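Local coordinates for ParM protein (Staphylococcus aureus, PDB 3JS6) that probably polymerises into actin-like, nucleotide-dependent filaments that segregate plasmid DNA to daughter cells, at residues A[137-141]-A[152-157]; A[4-8]-A[18-22]; A[87-93]-A[132-136]; A[51-57]-A[141-146]. One frame throughout, in Å; residues are numbered along the deposited sequence.

Interaction 1: A[137-141]-A[152-157]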
loop_
_atom_site.group_PDB
_atom_site.type_symbol
_atom_site.label_atom_id
_atom_site.label_comp_id
_atom_site.label_asym_id
_atom_site.label_seq_id
_atom_site.Cartn_x
_atom_site.Cartn_y
_atom_site.Cartn_z
ATOM N N LEU A 137 -12.021 -11.650 0.211
ATOM C CA LEU A 137 -11.825 -11.254 -1.184
ATOM C C LEU A 137 -12.539 -12.090 -2.233
ATOM O O LEU A 137 -13.144 -11.562 -3.173
ATOM C CB LEU A 137 -10.329 -11.268 -1.493
ATOM C CG LEU A 137 -9.499 -10.326 -0.622
ATOM C CD1 LEU A 137 -7.994 -10.554 -0.901
ATOM C CD2 LEU A 137 -9.905 -8.877 -0.907
ATOM N N ASN A 138 -12.474 -13.401 -2.062
ATOM C CA ASN A 138 -13.061 -14.300 -3.033
ATOM C C ASN A 138 -14.549 -14.559 -2.915
ATOM O O ASN A 138 -14.958 -15.597 -2.393
ATOM C CB ASN A 138 -12.326 -15.631 -3.013
ATOM C CG ASN A 138 -12.308 -16.280 -4.360
ATOM O OD1 ASN A 138 -13.261 -16.148 -5.121
ATOM N ND2 ASN A 138 -11.223 -16.982 -4.676
ATOM N N LYS A 139 -15.350 -13.617 -3.421
ATOM C CA LYS A 139 -16.801 -13.741 -3.418
ATOM C C LYS A 139 -17.440 -12.713 -4.334
ATOM O O LYS A 139 -16.835 -11.696 -4.668
ATOM C CB LYS A 139 -17.375 -13.583 -2.003
ATOM C CG LYS A 139 -17.234 -12.208 -1.395
ATOM C CD LYS A 139 -17.769 -12.200 0.034
ATOM C CE LYS A 139 -17.405 -10.904 0.754
ATOM N NZ LYS A 139 -17.850 -10.921 2.164
ATOM N N SER A 140 -18.663 -12.999 -4.751
ATOM C CA SER A 140 -19.401 -12.100 -5.612
ATOM C C SER A 140 -20.109 -11.102 -4.737
ATOM O O SER A 140 -20.363 -11.380 -3.574
ATOM C CB SER A 140 -20.453 -12.869 -6.424
ATOM O OG SER A 140 -19.848 -13.516 -7.526
ATOM N N ARG A 141 -20.414 -9.931 -5.293
ATOM C CA ARG A 141 -21.160 -8.965 -4.502
ATOM C C ARG A 141 -21.748 -7.861 -5.347
ATOM O O ARG A 141 -21.233 -7.542 -6.405
ATOM C CB ARG A 141 -20.271 -8.360 -3.421
ATOM C CG ARG A 141 -19.097 -7.525 -3.907
ATOM C CD ARG A 141 -17.841 -8.392 -3.939
ATOM N NE ARG A 141 -17.162 -8.328 -2.636
ATOM C CZ ARG A 141 -15.909 -8.720 -2.379
ATOM N NH1 ARG A 141 -15.157 -9.219 -3.358
ATOM N NH2 ARG A 141 -15.414 -8.614 -1.142
ATOM N N ILE A 152 -20.199 -7.587 -9.049
ATOM C CA ILE A 152 -18.795 -7.971 -9.078
ATOM C C ILE A 152 -18.550 -9.440 -8.799
ATOM O O ILE A 152 -18.856 -9.932 -7.706
ATOM C CB ILE A 152 -17.990 -7.145 -8.049
ATOM C CG1 ILE A 152 -18.062 -5.663 -8.433
ATOM C CG2 ILE A 152 -16.539 -7.635 -7.985
ATOM C CD1 ILE A 152 -18.394 -4.750 -7.290
ATOM N N ASN A 153 -17.989 -10.141 -9.765
ATOM C CA ASN A 153 -17.654 -11.553 -9.611
ATOM C C ASN A 153 -16.140 -11.716 -9.514
ATOM O O ASN A 153 -15.406 -11.151 -10.319
ATOM C CB ASN A 153 -18.246 -12.373 -10.759
ATOM C CG ASN A 153 -19.758 -12.273 -10.827
ATOM O OD1 ASN A 153 -20.317 -11.863 -11.845
ATOM N ND2 ASN A 153 -20.425 -12.666 -9.748
ATOM N N VAL A 154 -15.664 -12.471 -8.546
ATOM C CA VAL A 154 -14.231 -12.669 -8.404
ATOM C C VAL A 154 -13.882 -14.061 -8.930
ATOM O O VAL A 154 -14.347 -15.076 -8.401
ATOM C CB VAL A 154 -13.793 -12.530 -6.939
ATOM C CG1 VAL A 154 -12.304 -12.814 -6.817
ATOM C CG2 VAL A 154 -14.076 -11.086 -6.452
ATOM N N LYS A 155 -13.051 -14.094 -9.956
ATOM C CA LYS A 155 -12.662 -15.346 -10.610
ATOM C C LYS A 155 -11.393 -15.945 -10.054
ATOM O O LYS A 155 -11.047 -17.086 -10.378
ATOM C CB LYS A 155 -12.476 -15.095 -12.101
ATOM C CG LYS A 155 -13.700 -14.511 -12.760
ATOM C CD LYS A 155 -14.923 -15.360 -12.477
ATOM C CE LYS A 155 -16.148 -14.791 -13.172
ATOM N NZ LYS A 155 -17.352 -15.661 -12.962
ATOM N N GLY A 156 -10.689 -15.164 -9.234
ATOM C CA GLY A 156 -9.454 -15.651 -8.648
ATOM C C GLY A 156 -8.832 -14.611 -7.730
ATOM O O GLY A 156 -9.096 -13.396 -7.877
ATOM N N VAL A 157 -8.013 -15.082 -6.791
ATOM C CA VAL A 157 -7.331 -14.210 -5.820
ATOM C C VAL A 157 -5.882 -14.644 -5.661
ATOM O O VAL A 157 -5.586 -15.830 -5.561
ATOM C CB VAL A 157 -8.013 -14.262 -4.429
ATOM C CG1 VAL A 157 -7.231 -13.407 -3.423
ATOM C CG2 VAL A 157 -9.453 -13.754 -4.542
HETATM O O HOH W 1 -15.895 -15.984 -5.909
HETATM O O HOH W 2 -17.539 -14.440 -7.587
#
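Strand pairing gives way here to side-chain and water-mediated contact, at the open end of a beta hairpin where the chain leaving helix 128-137 enters strand 141-145 beside strand 148-161. Arg141 and Ile152 form an antiparallel hydrogen-bonded pair: Arg141 N reaches Ile152 O at 2.9 Å, and Ile152 N reaches Arg141 O at 2.8 Å. At the next position across the pairing, Ser140-Asn153, Asn153 ND2 donates to Ser140 OG over a very short 2.4 Å. Beyond this point water replaces direct bonding: water 2 links Ser140 OG to Val154 N, and water 1 donates to both Asn138 OD1 and Val154 O. Asn138, the centre of an inverse gamma turn, redirects the chain out of the helix. Beneath the turn, Val154 CG2 lies 3.4 Å from Leu137 O, while Leu137 CD1 meets Val157 CG1 at 3.9 Å. Helix 90-104 covers the Leu137 and Arg141 side chains, with Glu97 forming a salt bridge to Arg141, and strand 111-120 runs along the other edge of strand 148-161 as its parallel partner.

Interaction 2: A[4-8]-A[18-22]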
loop_
_atom_site.group_PDB
_atom_site.type_symbol
_atom_site.label_atom_id
_atom_site.label_comp_id
_atom_site.label_asym_id
_atom_site.label_seq_id
_atom_site.Cartn_x
_atom_site.Cartn_y
_atom_site.Cartn_z
ATOM N N VAL A 4 -12.434 -10.318 -18.370
ATOM C CA VAL A 4 -11.876 -10.220 -17.017
ATOM C C VAL A 4 -10.855 -9.094 -16.801
ATOM O O VAL A 4 -9.941 -8.900 -17.592
ATOM C CB VAL A 4 -11.246 -11.557 -16.625
ATOM C CG1 VAL A 4 -10.752 -11.511 -15.201
ATOM C CG2 VAL A 4 -12.266 -12.698 -16.817
ATOM N N TYR A 5 -11.027 -8.360 -15.711
ATOM C CA TYR A 5 -10.142 -7.247 -15.359
ATOM C C TYR A 5 -9.268 -7.593 -14.165
ATOM O O TYR A 5 -9.604 -8.479 -13.393
ATOM C CB TYR A 5 -10.967 -6.022 -15.001
ATOM C CG TYR A 5 -11.772 -5.488 -16.139
ATOM C CD1 TYR A 5 -13.146 -5.736 -16.226
ATOM C CD2 TYR A 5 -11.169 -4.743 -17.145
ATOM C CE1 TYR A 5 -13.891 -5.246 -17.290
ATOM C CE2 TYR A 5 -11.904 -4.256 -18.210
ATOM C CZ TYR A 5 -13.261 -4.508 -18.278
ATOM O OH TYR A 5 -13.988 -4.036 -19.356
ATOM N N VAL A 6 -8.157 -6.880 -13.995
ATOM C CA VAL A 6 -7.286 -7.164 -12.874
ATOM C C VAL A 6 -7.335 -6.023 -11.860
ATOM O O VAL A 6 -7.077 -4.878 -12.205
ATOM C CB VAL A 6 -5.826 -7.378 -13.352
ATOM C CG1 VAL A 6 -4.872 -7.429 -12.160
ATOM C CG2 VAL A 6 -5.730 -8.706 -14.134
HETATM N N MSE A 7 -7.713 -6.339 -10.627
HETATM C CA MSE A 7 -7.753 -5.343 -9.553
HETATM C C MSE A 7 -6.541 -5.588 -8.671
HETATM O O MSE A 7 -6.345 -6.713 -8.202
HETATM C CB MSE A 7 -8.977 -5.491 -8.662
HETATM C CG MSE A 7 -10.320 -5.052 -9.247
HETATM SE SE MSE A 7 -11.719 -5.237 -7.844
HETATM C CE MSE A 7 -13.174 -4.371 -8.727
ATOM N N ALA A 8 -5.742 -4.541 -8.438
ATOM C CA ALA A 8 -4.578 -4.647 -7.580
ATOM C C ALA A 8 -4.893 -3.731 -6.401
ATOM O O ALA A 8 -5.264 -2.576 -6.590
ATOM C CB ALA A 8 -3.341 -4.181 -8.289
ATOM N N GLY A 18 -5.152 1.489 -4.783
ATOM C CA GLY A 18 -5.858 0.623 -5.701
ATOM C C GLY A 18 -5.555 0.946 -7.154
ATOM O O GLY A 18 -5.283 2.089 -7.512
ATOM N N LYS A 19 -5.595 -0.065 -8.016
ATOM C CA LYS A 19 -5.347 0.207 -9.430
ATOM C C LYS A 19 -6.114 -0.786 -10.293
ATOM O O LYS A 19 -6.179 -1.971 -9.973
ATOM C CB LYS A 19 -3.841 0.125 -9.727
ATOM C CG LYS A 19 -3.433 0.468 -11.159
ATOM C CD LYS A 19 -1.914 0.470 -11.324
ATOM C CE LYS A 19 -1.512 0.964 -12.722
ATOM N NZ LYS A 19 -1.787 -0.054 -13.777
ATOM N N ILE A 20 -6.733 -0.286 -11.355
ATOM C CA ILE A 20 -7.431 -1.140 -12.304
ATOM C C ILE A 20 -7.200 -0.469 -13.648
ATOM O O ILE A 20 -7.446 0.720 -13.801
ATOM C CB ILE A 20 -8.960 -1.310 -11.975
ATOM C CG1 ILE A 20 -9.597 -2.245 -13.023
ATOM C CG2 ILE A 20 -9.667 0.032 -11.911
ATOM C CD1 ILE A 20 -10.963 -2.792 -12.638
ATOM N N ASN A 21 -6.698 -1.239 -14.617
ATOM C CA ASN A 21 -6.380 -0.691 -15.921
ATOM C C ASN A 21 -5.470 0.530 -15.694
ATOM O O ASN A 21 -4.461 0.417 -14.990
ATOM C CB ASN A 21 -7.671 -0.336 -16.671
ATOM C CG ASN A 21 -8.570 -1.570 -16.892
ATOM O OD1 ASN A 21 -8.084 -2.672 -17.144
ATOM N ND2 ASN A 21 -9.877 -1.374 -16.812
ATOM N N ASP A 22 -5.807 1.686 -16.255
ATOM C CA ASP A 22 -4.967 2.870 -16.072
ATOM C C ASP A 22 -5.471 3.785 -14.967
ATOM O O ASP A 22 -5.005 4.906 -14.820
ATOM C CB ASP A 22 -4.886 3.649 -17.382
ATOM C CG ASP A 22 -4.285 2.818 -18.506
ATOM O OD1 ASP A 22 -3.184 2.262 -18.307
ATOM O OD2 ASP A 22 -4.908 2.717 -19.581
HETATM O O HOH W 3 -5.500 -3.796 -14.035
HETATM O O HOH W 4 -7.423 -5.200 -16.088
#
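Ile20, Ala8 and Tyr5 give up the most surface in this pairing, and each illustrates a different stage of a beta hairpin coming apart. At Ala8 the two strands are fully joined: its N donates to Lys19 O at 3.0 Å and its O accepts from Lys19 N at 2.9 Å, a regular antiparallel hydrogen-bonded pair, with Gly18 CA adding a CA-H...O contact of 3.4 Å to Ala8 O. Ile20, on the opposite face of the sheet from Ala8, extends its CD1 to Met7 CG (4.1 Å; the residue is selenomethionine) and to Tyr5 CB (4.0 Å). At Tyr5 backbone bonding to segment 18-22 has ended, and its ring carbon CD2 rests 3.6 Å from Asn21 ND2. Asn21, with positive phi, leaves the strand, and two waters fill the widening gap: water 3 joins Val6 O to Asn21 N, and water 4 joins Val6 N to Asn21 OD1. In actin-family ATPases the turn of this first hairpin typically approaches the nucleotide phosphates, though this structure is the apo form. Helix 90-104 packs on Met7 and Ile20, helix 325-342 covers Val6, Ala8 and Lys19 on the other face, and strand 111-120 pairs in parallel with strand 4-11.

Interaction 3: A[87-93]-A[132-136]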
loop_
_atom_site.group_PDB
_atom_site.type_symbol
_atom_site.label_atom_id
_atom_site.label_comp_id
_atom_site.label_asym_id
_atom_site.label_seq_id
_atom_site.Cartn_x
_atom_site.Cartn_y
_atom_site.Cartn_z
ATOM N N TYR A 87 -8.856 -8.694 9.892
ATOM C CA TYR A 87 -9.672 -9.472 8.932
ATOM C C TYR A 87 -11.064 -9.813 9.464
ATOM O O TYR A 87 -11.978 -10.052 8.684
ATOM C CB TYR A 87 -8.921 -10.757 8.459
ATOM C CG TYR A 87 -7.568 -10.341 7.940
ATOM C CD1 TYR A 87 -6.419 -10.536 8.716
ATOM C CD2 TYR A 87 -7.439 -9.745 6.700
ATOM C CE1 TYR A 87 -5.184 -10.135 8.284
ATOM C CE2 TYR A 87 -6.194 -9.294 6.261
ATOM C CZ TYR A 87 -5.074 -9.487 7.069
ATOM O OH TYR A 87 -3.841 -9.029 6.655
ATOM N N ASP A 88 -11.215 -9.814 10.784
ATOM C CA ASP A 88 -12.501 -10.144 11.394
ATOM C C ASP A 88 -13.213 -8.907 11.923
ATOM O O ASP A 88 -14.262 -9.027 12.544
ATOM C CB ASP A 88 -12.313 -11.129 12.551
ATOM C CG ASP A 88 -11.724 -12.445 12.103
ATOM O OD1 ASP A 88 -12.321 -13.096 11.209
ATOM O OD2 ASP A 88 -10.664 -12.824 12.648
ATOM N N ILE A 89 -12.654 -7.720 11.688
ATOM C CA ILE A 89 -13.285 -6.500 12.188
ATOM C C ILE A 89 -14.098 -5.816 11.100
ATOM O O ILE A 89 -13.616 -5.619 9.991
ATOM C CB ILE A 89 -12.235 -5.492 12.744
ATOM C CG1 ILE A 89 -11.360 -6.161 13.812
ATOM C CG2 ILE A 89 -12.940 -4.280 13.342
ATOM C CD1 ILE A 89 -12.131 -6.714 14.967
ATOM N N LYS A 90 -15.327 -5.447 11.446
ATOM C CA LYS A 90 -16.268 -4.771 10.544
ATOM C C LYS A 90 -15.628 -3.641 9.750
ATOM O O LYS A 90 -15.806 -3.546 8.541
ATOM C CB LYS A 90 -17.434 -4.222 11.362
ATOM C CG LYS A 90 -18.248 -3.158 10.681
ATOM C CD LYS A 90 -19.376 -3.747 9.892
ATOM C CE LYS A 90 -20.335 -2.647 9.486
ATOM N NZ LYS A 90 -20.891 -1.975 10.667
ATOM N N SER A 91 -14.909 -2.780 10.457
ATOM C CA SER A 91 -14.176 -1.640 9.909
ATOM C C SER A 91 -13.395 -2.003 8.634
ATOM O O SER A 91 -13.509 -1.365 7.572
ATOM C CB SER A 91 -13.160 -1.172 10.968
ATOM O OG SER A 91 -12.699 0.117 10.695
ATOM N N PHE A 92 -12.559 -3.019 8.767
ATOM C CA PHE A 92 -11.721 -3.449 7.662
ATOM C C PHE A 92 -12.532 -4.138 6.586
ATOM O O PHE A 92 -12.295 -3.919 5.391
ATOM C CB PHE A 92 -10.609 -4.380 8.161
ATOM C CG PHE A 92 -9.678 -4.847 7.069
ATOM C CD1 PHE A 92 -9.811 -6.116 6.518
ATOM C CD2 PHE A 92 -8.674 -4.016 6.598
ATOM C CE1 PHE A 92 -8.951 -6.553 5.514
ATOM C CE2 PHE A 92 -7.809 -4.450 5.590
ATOM C CZ PHE A 92 -7.954 -5.723 5.051
ATOM N N LYS A 93 -13.477 -4.979 6.987
ATOM C CA LYS A 93 -14.297 -5.645 5.987
ATOM C C LYS A 93 -15.032 -4.630 5.123
ATOM O O LYS A 93 -15.144 -4.823 3.917
ATOM C CB LYS A 93 -15.287 -6.607 6.646
ATOM C CG LYS A 93 -14.578 -7.821 7.234
ATOM C CD LYS A 93 -15.534 -8.898 7.716
ATOM C CE LYS A 93 -16.140 -8.577 9.055
ATOM N NZ LYS A 93 -16.905 -9.759 9.534
ATOM N N LYS A 132 -8.611 -16.325 6.041
ATOM C CA LYS A 132 -9.713 -15.398 6.252
ATOM C C LYS A 132 -9.675 -14.199 5.302
ATOM O O LYS A 132 -10.715 -13.683 4.932
ATOM C CB LYS A 132 -9.717 -14.909 7.704
ATOM C CG LYS A 132 -10.144 -16.000 8.688
ATOM C CD LYS A 132 -10.197 -15.509 10.140
ATOM C CE LYS A 132 -8.837 -15.052 10.630
ATOM N NZ LYS A 132 -8.885 -14.672 12.074
ATOM N N PHE A 133 -8.484 -13.750 4.911
ATOM C CA PHE A 133 -8.393 -12.594 4.004
ATOM C C PHE A 133 -8.868 -13.052 2.627
ATOM O O PHE A 133 -9.658 -12.373 1.974
ATOM C CB PHE A 133 -6.951 -12.110 3.929
ATOM C CG PHE A 133 -6.764 -10.805 3.192
ATOM C CD1 PHE A 133 -5.489 -10.432 2.766
ATOM C CD2 PHE A 133 -7.818 -9.925 3.000
ATOM C CE1 PHE A 133 -5.259 -9.199 2.161
ATOM C CE2 PHE A 133 -7.607 -8.689 2.402
ATOM C CZ PHE A 133 -6.326 -8.324 1.981
ATOM N N GLU A 134 -8.388 -14.212 2.185
ATOM C CA GLU A 134 -8.796 -14.720 0.889
ATOM C C GLU A 134 -10.301 -14.963 0.891
ATOM O O GLU A 134 -10.956 -14.833 -0.145
ATOM C CB GLU A 134 -8.002 -15.994 0.526
ATOM C CG GLU A 134 -8.778 -17.302 0.559
ATOM C CD GLU A 134 -9.808 -17.443 -0.562
ATOM O OE1 GLU A 134 -9.433 -17.326 -1.757
ATOM O OE2 GLU A 134 -10.992 -17.686 -0.238
ATOM N N LYS A 135 -10.869 -15.313 2.044
ATOM C CA LYS A 135 -12.316 -15.525 2.102
ATOM C C LYS A 135 -13.082 -14.191 1.980
ATOM O O LYS A 135 -14.194 -14.132 1.458
ATOM C CB LYS A 135 -12.711 -16.224 3.404
ATOM C CG LYS A 135 -12.824 -17.728 3.287
ATOM C CD LYS A 135 -13.353 -18.347 4.581
ATOM C CE LYS A 135 -14.687 -17.708 4.990
ATOM N NZ LYS A 135 -15.238 -18.243 6.278
ATOM N N LEU A 136 -12.492 -13.115 2.476
ATOM C CA LEU A 136 -13.148 -11.830 2.360
ATOM C C LEU A 136 -13.146 -11.418 0.876
ATOM O O LEU A 136 -14.136 -10.928 0.355
ATOM C CB LEU A 136 -12.389 -10.771 3.169
ATOM C CG LEU A 136 -12.455 -10.762 4.699
ATOM C CD1 LEU A 136 -11.473 -9.708 5.250
ATOM C CD2 LEU A 136 -13.885 -10.447 5.154
#
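A short 3-10 turn at Tyr87 and Asp88 leads through Ile89, in the N-cap position, into helix 90-104, of whose first residues Phe92 and Lys93 meet the helical segment 132-136. The backbones approach to 6.0 Å between the CA atoms of Tyr87 and Phe133 and to 7.3 Å between those of Lys93 and Leu136. Side chains fill the space between. Tyr87, Phe92 and Phe133 form an aromatic cluster in which Tyr87 CE2 lies over one face of the Phe133 ring, 3.5 Å from its CG, while Phe92 CZ comes within 4.0 Å of Phe133 CE2. Leu136 wedges alongside: its CD1 is 3.5 Å from Tyr87 O and 4.0 Å from Phe92 CE1, and its CD2 is 3.4 Å from Lys93 CD. At the exposed margin, Lys132 NZ donates to Asp88 OD2 at 2.6 Å in a salt bridge. Strand 111-120 underlies Tyr87 and Phe133, and Glu124 takes up the Tyr87 hydroxyl. The chemistry is that of helix-helix packing, extended by the 3-10 turn: aromatic and aliphatic groups inside, with the Asp88-Lys132 pair closing the solvent side.

Interaction 4: A[51-57]-A[141-146]; sequences VSEFIIN and RLIEID
Two extended strands, 52-56 and 141-145, run antiparallel with axes 4.8 Å apart and 154° between their directions. The register sets Phe54 opposite Ile145 and Ile56 opposite Ile143 as non-hydrogen-bonded pairs, with Ile55 and Glu144 the hydrogen-bonded pair between them: Ile55 N to Glu144 O 3.0 Å, Glu144 N to Ile55 O 2.9 Å. Phe54, Ile56, Ile143 and Ile145 share one face. Phe54 (chi1 m, chi2 76°) brings CE2 to 3.8 Å from Ile145 CG1 and CD2 to 4.1 Å from Ile143 CG2; Ile145 has chi1 m and chi2 91°, Ile143 is mt, and Ile56, mm, places CD1 3.9 Å from Ile143 CG2. On the other face Ile55 (mt) lays CD1 3.6 Å from Glu144 OE1, Glu144 being tt. Each strand is followed by a residue of left-handed backbone conformation, Asn57 (49/40) and Asp146 (47/47), whose m side chain mimics a strand carbonyl, extending the pairing. Asn57 N donates to Leu142 O (2.8 Å) and Asn57 OD1 accepts from Leu142 N (3.0 Å); Asp146 N donates to Glu53 O (2.8 Å) and Asp146 OD2 accepts from Glu53 N (2.8 Å). Ser52 OG, chi1 m, donates to Asp146 OD1 at 2.9 Å; Arg105 forms a salt bridge with Asp146 and a hydrogen bond with Ser52. Strand 64-66 continues the sheet beyond 52-56, strand 148-161 flanks 141-145, and helix 90-104 covers Phe54 and Ile143.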
loop_
_atom_site.group_PDB
_atom_site.type_symbol
_atom_site.label_atom_id
_atom_site.label_comp_id
_atom_site.label_asym_id
_atom_site.label_seq_id
_atom_site.Cartn_x
_atom_site.Cartn_y
_atom_site.Cartn_z
ATOM N N VAL A 51 -15.337 11.983 -2.573
ATOM C CA VAL A 51 -15.825 10.964 -1.651
ATOM C C VAL A 51 -17.051 10.325 -2.302
ATOM O O VAL A 51 -17.804 10.998 -3.003
ATOM C CB VAL A 51 -16.186 11.593 -0.267
ATOM C CG1 VAL A 51 -17.320 12.591 -0.418
ATOM C CG2 VAL A 51 -16.583 10.497 0.730
ATOM N N SER A 52 -17.242 9.028 -2.089
ATOM C CA SER A 52 -18.376 8.321 -2.675
ATOM C C SER A 52 -19.239 7.596 -1.651
ATOM O O SER A 52 -18.834 7.382 -0.512
ATOM C CB SER A 52 -17.882 7.307 -3.716
ATOM O OG SER A 52 -17.256 7.957 -4.799
ATOM N N GLU A 53 -20.440 7.233 -2.078
ATOM C CA GLU A 53 -21.389 6.519 -1.234
ATOM C C GLU A 53 -21.463 5.100 -1.726
ATOM O O GLU A 53 -21.560 4.873 -2.939
ATOM C CB GLU A 53 -22.777 7.155 -1.315
ATOM C CG GLU A 53 -22.804 8.604 -0.896
ATOM C CD GLU A 53 -24.209 9.184 -0.925
ATOM O OE1 GLU A 53 -25.048 8.698 -1.724
ATOM O OE2 GLU A 53 -24.471 10.131 -0.156
ATOM N N PHE A 54 -21.415 4.152 -0.788
ATOM C CA PHE A 54 -21.453 2.732 -1.120
ATOM C C PHE A 54 -22.579 1.977 -0.415
ATOM O O PHE A 54 -22.714 2.051 0.815
ATOM C CB PHE A 54 -20.126 2.057 -0.736
ATOM C CG PHE A 54 -18.925 2.658 -1.403
ATOM C CD1 PHE A 54 -18.399 3.878 -0.979
ATOM C CD2 PHE A 54 -18.338 2.017 -2.486
ATOM C CE1 PHE A 54 -17.302 4.440 -1.639
ATOM C CE2 PHE A 54 -17.248 2.579 -3.143
ATOM C CZ PHE A 54 -16.733 3.789 -2.717
ATOM N N ILE A 55 -23.382 1.261 -1.202
ATOM C CA ILE A 55 -24.451 0.417 -0.651
ATOM C C ILE A 55 -24.085 -0.995 -1.079
ATOM O O ILE A 55 -23.966 -1.287 -2.286
ATOM C CB ILE A 55 -25.831 0.797 -1.194
ATOM C CG1 ILE A 55 -26.228 2.172 -0.654
ATOM C CG2 ILE A 55 -26.867 -0.237 -0.756
ATOM C CD1 ILE A 55 -27.545 2.682 -1.228
ATOM N N ILE A 56 -23.905 -1.871 -0.095
ATOM C CA ILE A 56 -23.469 -3.249 -0.360
ATOM C C ILE A 56 -24.612 -4.271 -0.255
ATOM O O ILE A 56 -25.293 -4.343 0.772
ATOM C CB ILE A 56 -22.377 -3.693 0.663
ATOM C CG1 ILE A 56 -21.310 -2.601 0.847
ATOM C CG2 ILE A 56 -21.779 -5.030 0.223
ATOM C CD1 ILE A 56 -20.720 -2.086 -0.437
ATOM N N ASN A 57 -24.786 -5.065 -1.310
ATOM C CA ASN A 57 -25.835 -6.105 -1.390
ATOM C C ASN A 57 -27.241 -5.645 -1.016
ATOM O O ASN A 57 -27.996 -6.364 -0.348
ATOM C CB ASN A 57 -25.455 -7.331 -0.547
ATOM C CG ASN A 57 -24.285 -8.092 -1.137
ATOM O OD1 ASN A 57 -24.163 -8.212 -2.363
ATOM N ND2 ASN A 57 -23.418 -8.597 -0.279
ATOM N N ARG A 141 -20.414 -9.931 -5.293
ATOM C CA ARG A 141 -21.160 -8.965 -4.502
ATOM C C ARG A 141 -21.748 -7.861 -5.347
ATOM O O ARG A 141 -21.233 -7.542 -6.405
ATOM C CB ARG A 141 -20.271 -8.360 -3.421
ATOM C CG ARG A 141 -19.097 -7.525 -3.907
ATOM C CD ARG A 141 -17.841 -8.392 -3.939
ATOM N NE ARG A 141 -17.162 -8.328 -2.636
ATOM C CZ ARG A 141 -15.909 -8.720 -2.379
ATOM N NH1 ARG A 141 -15.157 -9.219 -3.358
ATOM N NH2 ARG A 141 -15.414 -8.614 -1.142
ATOM N N LEU A 142 -22.841 -7.293 -4.882
ATOM C CA LEU A 142 -23.484 -6.192 -5.564
ATOM C C LEU A 142 -23.071 -4.922 -4.816
ATOM O O LEU A 142 -23.281 -4.794 -3.600
ATOM C CB LEU A 142 -25.007 -6.319 -5.500
ATOM C CG LEU A 142 -25.700 -5.078 -6.092
ATOM C CD1 LEU A 142 -25.460 -5.066 -7.591
ATOM C CD2 LEU A 142 -27.204 -5.086 -5.801
ATOM N N ILE A 143 -22.474 -3.984 -5.526
ATOM C CA ILE A 143 -22.087 -2.745 -4.873
ATOM C C ILE A 143 -22.624 -1.600 -5.711
ATOM O O ILE A 143 -22.475 -1.575 -6.932
ATOM C CB ILE A 143 -20.550 -2.602 -4.749
ATOM C CG1 ILE A 143 -19.992 -3.725 -3.875
ATOM C CG2 ILE A 143 -20.193 -1.221 -4.159
ATOM C CD1 ILE A 143 -18.497 -3.690 -3.789
ATOM N N GLU A 144 -23.254 -0.649 -5.041
ATOM C CA GLU A 144 -23.799 0.517 -5.710
ATOM C C GLU A 144 -22.888 1.670 -5.283
ATOM O O GLU A 144 -22.799 1.981 -4.084
ATOM C CB GLU A 144 -25.231 0.755 -5.217
ATOM C CG GLU A 144 -26.060 1.662 -6.086
ATOM C CD GLU A 144 -27.296 2.157 -5.372
ATOM O OE1 GLU A 144 -27.242 3.245 -4.751
ATOM O OE2 GLU A 144 -28.317 1.449 -5.421
ATOM N N ILE A 145 -22.213 2.289 -6.253
ATOM C CA ILE A 145 -21.304 3.398 -5.967
ATOM C C ILE A 145 -21.968 4.655 -6.500
ATOM O O ILE A 145 -22.260 4.741 -7.703
ATOM C CB ILE A 145 -19.923 3.230 -6.660
ATOM C CG1 ILE A 145 -19.303 1.884 -6.289
ATOM C CG2 ILE A 145 -18.968 4.351 -6.184
ATOM C CD1 ILE A 145 -19.643 0.739 -7.245
ATOM N N ASP A 146 -22.234 5.602 -5.607
ATOM C CA ASP A 146 -22.902 6.842 -5.988
ATOM C C ASP A 146 -24.123 6.537 -6.872
ATOM O O ASP A 146 -24.317 7.142 -7.935
ATOM C CB ASP A 146 -21.899 7.749 -6.716
ATOM C CG ASP A 146 -20.792 8.237 -5.795
ATOM O OD1 ASP A 146 -19.663 8.461 -6.279
ATOM O OD2 ASP A 146 -21.056 8.400 -4.580
#

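In the fold
The four contacts show one principle at several depths: backbone bonds set the sheet, and side chains attach helices to it. Interaction 2 is the most buried, its hairpin enclosed between helices, whereas interactions 1, 3 and 4 each combine a buried side with an exposed margin. Interactions 1, 2 and 4 belong to the same mixed sheet. Interactions 1 and 4 share Arg141, so strand 141-145 is paired along both edges, and Ile152 CD1 touches Ile143 CD1 at 3.7 Å. Interaction 3 alone is helical, relying on aromatic packing and a salt bridge; it meets interactions 1 and 4 where Leu136 O lies 3.0 Å from Arg141 NH2. Waters bridge where pairing lapses in interactions 1 and 2, side chains where strands end in interaction 4.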